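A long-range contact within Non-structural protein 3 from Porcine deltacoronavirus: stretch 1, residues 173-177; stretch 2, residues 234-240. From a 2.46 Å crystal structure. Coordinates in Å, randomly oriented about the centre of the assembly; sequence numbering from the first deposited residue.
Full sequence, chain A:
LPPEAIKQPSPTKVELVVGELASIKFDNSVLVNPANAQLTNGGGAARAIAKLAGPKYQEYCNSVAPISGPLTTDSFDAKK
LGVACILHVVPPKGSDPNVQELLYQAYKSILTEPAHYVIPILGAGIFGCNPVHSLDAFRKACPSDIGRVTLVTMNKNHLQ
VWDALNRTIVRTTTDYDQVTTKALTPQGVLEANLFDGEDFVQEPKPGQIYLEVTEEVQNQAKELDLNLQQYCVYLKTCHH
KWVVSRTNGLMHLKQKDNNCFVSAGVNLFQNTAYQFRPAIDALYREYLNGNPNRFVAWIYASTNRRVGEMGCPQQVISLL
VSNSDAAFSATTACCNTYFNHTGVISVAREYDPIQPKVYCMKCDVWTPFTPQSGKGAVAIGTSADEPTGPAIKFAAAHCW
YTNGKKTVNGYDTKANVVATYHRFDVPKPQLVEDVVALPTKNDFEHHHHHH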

# COMPACT_ATOMS: atom_id res chain seq x y z
N THR A 173 -5.61 4.94 -0.93
CA THR A 173 -5.51 6.38 -0.79
C THR A 173 -4.10 6.81 -1.16
O THR A 173 -3.15 6.02 -1.04
CB THR A 173 -5.89 6.83 0.65
OG1 THR A 173 -5.81 8.26 0.78
CG2 THR A 173 -4.95 6.19 1.71
N THR A 174 -3.95 8.05 -1.60
CA THR A 174 -2.63 8.66 -1.69
C THR A 174 -2.40 9.68 -0.57
O THR A 174 -1.32 10.26 -0.47
CB THR A 174 -2.43 9.31 -3.07
OG1 THR A 174 -3.25 10.47 -3.18
CG2 THR A 174 -2.82 8.34 -4.19
N ASP A 175 -3.36 9.77 0.35
CA ASP A 175 -3.82 11.00 0.97
C ASP A 175 -4.05 10.87 2.48
O ASP A 175 -3.78 11.79 3.26
CB ASP A 175 -5.16 11.37 0.32
CG ASP A 175 -5.19 12.78 -0.14
OD1 ASP A 175 -4.17 13.45 0.08
OD2 ASP A 175 -6.21 13.21 -0.72
N TYR A 176 -4.62 9.73 2.87
CA TYR A 176 -5.52 9.63 4.00
C TYR A 176 -6.47 10.84 4.08
O TYR A 176 -6.85 11.29 5.17
CB TYR A 176 -4.70 9.39 5.26
CG TYR A 176 -4.39 7.92 5.32
CD1 TYR A 176 -5.36 7.02 5.76
CD2 TYR A 176 -3.17 7.40 4.85
CE1 TYR A 176 -5.13 5.66 5.80
CE2 TYR A 176 -2.92 6.03 4.88
CZ TYR A 176 -3.92 5.17 5.35
OH TYR A 176 -3.75 3.79 5.41
N ASP A 177 -6.86 11.37 2.93
CA ASP A 177 -7.95 12.32 2.80
C ASP A 177 -9.03 11.62 1.97
O ASP A 177 -9.90 10.94 2.52
CB ASP A 177 -7.47 13.63 2.15
CG ASP A 177 -8.61 14.62 1.88
OD1 ASP A 177 -9.61 14.58 2.60
OD2 ASP A 177 -8.49 15.45 0.95
N TYR A 234 3.01 10.13 9.02
CA TYR A 234 2.83 11.56 8.80
C TYR A 234 1.41 11.85 8.33
O TYR A 234 0.74 12.74 8.86
CB TYR A 234 3.85 12.06 7.78
CG TYR A 234 3.49 13.39 7.18
CD1 TYR A 234 3.64 14.55 7.93
CD2 TYR A 234 3.03 13.50 5.85
CE1 TYR A 234 3.33 15.80 7.41
CE2 TYR A 234 2.71 14.78 5.30
CZ TYR A 234 2.87 15.92 6.12
OH TYR A 234 2.59 17.20 5.69
N LEU A 235 0.94 11.12 7.33
CA LEU A 235 -0.38 11.37 6.78
C LEU A 235 -1.47 11.20 7.83
O LEU A 235 -2.42 11.99 7.90
CB LEU A 235 -0.65 10.44 5.58
CG LEU A 235 0.19 10.73 4.34
CD1 LEU A 235 0.10 9.59 3.33
CD2 LEU A 235 -0.26 12.04 3.74
N LYS A 236 -1.36 10.16 8.65
CA LYS A 236 -2.39 9.93 9.66
C LYS A 236 -2.32 10.97 10.78
O LYS A 236 -3.36 11.44 11.26
CB LYS A 236 -2.28 8.51 10.19
CG LYS A 236 -2.67 7.46 9.16
CD LYS A 236 -2.38 6.06 9.66
CE LYS A 236 -3.63 5.18 9.55
NZ LYS A 236 -3.34 3.87 8.89
N THR A 237 -1.12 11.38 11.19
CA THR A 237 -0.98 12.35 12.28
C THR A 237 -1.44 13.75 11.87
O THR A 237 -1.73 14.58 12.73
CB THR A 237 0.48 12.39 12.77
OG1 THR A 237 0.91 11.06 13.07
CG2 THR A 237 0.63 13.25 14.02
N CYS A 238 -1.58 14.01 10.57
CA CYS A 238 -2.13 15.27 10.10
C CYS A 238 -3.57 15.48 10.55
O CYS A 238 -4.08 16.61 10.48
CB CYS A 238 -2.00 15.33 8.58
SG CYS A 238 -0.38 15.83 8.14
N HIS A 239 -4.24 14.43 11.01
CA HIS A 239 -5.62 14.53 11.45
C HIS A 239 -5.77 14.91 12.91
O HIS A 239 -6.88 15.27 13.34
CB HIS A 239 -6.36 13.21 11.18
CG HIS A 239 -6.53 12.91 9.72
ND1 HIS A 239 -7.74 13.05 9.07
CD2 HIS A 239 -5.64 12.51 8.78
CE1 HIS A 239 -7.59 12.74 7.80
NE2 HIS A 239 -6.32 12.41 7.60
N HIS A 240 -4.70 14.85 13.69
CA HIS A 240 -4.78 15.27 15.09
C HIS A 240 -5.13 16.74 15.19
O HIS A 240 -4.60 17.57 14.45
CB HIS A 240 -3.46 15.00 15.79
CG HIS A 240 -3.61 14.53 17.20
ND1 HIS A 240 -3.25 15.29 18.29
CD2 HIS A 240 -4.08 13.36 17.70
CE1 HIS A 240 -3.48 14.62 19.40
NE2 HIS A 240 -3.98 13.44 19.07
O HOH W 1 -3.96 13.30 5.48

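The contact is small, burying 290 Å² over both sides, and Tyr-176 contributes the largest share, 105 Å². The closest pair of CA atoms across the stretches is that of Tyr-176 and Leu-235, 6.1 Å apart.

Stretch 2 enters as the last part of a helix. Tyr-234 takes no part in the contact; its side chain is out of reach of stretch 1, and its carbonyl O accepts the backbone N of Cys-238 at 3.1 Å. Leu-235 is the first residue to engage. Its CA-to-CB bond points toward stretch 1, and the side chain, with chi1 at -69° (m) and chi2 at 167° (t), reaches the backbone of the loop: CD2 lies 3.6 Å from Asp-175 O, and CD1 lies 4.1 Å from Thr-174 O. Its CB also packs 4.0 Å from Tyr-176 CD2, an apolar contact made obliquely to the ring. A branched aliphatic side chain suits this buried place, since it fills space against both main chain and ring without needing a polar partner.

The CA-to-CB bond of Lys-236 points sideways, but the end of the side chain comes nearer to stretch 1. Its aliphatic stem covers one face of the Tyr-176 ring, CG lying 4.2 Å from the ring centroid and 8° off the ring normal, the geometry of a CH-pi contact. CE lies over a face as well, and NZ ends 3.5 Å from Tyr-176 OH. A long methylene chain can thus cover an aromatic face, which suits this exposed residue at the margin of the contact, and its amino group ends near the tyrosine hydroxyl.

Thr-237 and Cys-238 make no direct contact with stretch 1, but they belong to the type I turn from Thr-237 to His-240, closed by His-240 N to Thr-237 O at 3.1 Å. His-239, within this turn, points its CA-to-CB bond toward stretch 1. Its NE2 donates to Tyr-176 O at 2.7 Å; the 128° angle at the hydrogen makes this a weak hydrogen bond despite the short distance. The acceptor lies at the ring edge, near its plane, where an imidazole nitrogen can address it. His-240 is out of reach.

Water 1 adds a bridge, donating to Asp-175 O at 2.7 Å and to Leu-235 O at 3.2 Å, with His-239 NE2 3.3 Å from the water oxygen. It thereby links two backbone carbonyls, which cannot donate to each other. Within stretch 1, Thr-173 OG1 accepts Asp-175 N at 2.9 Å and, weakly, Tyr-176 N at 2.8 Å, tying down the loop that carries Tyr-176.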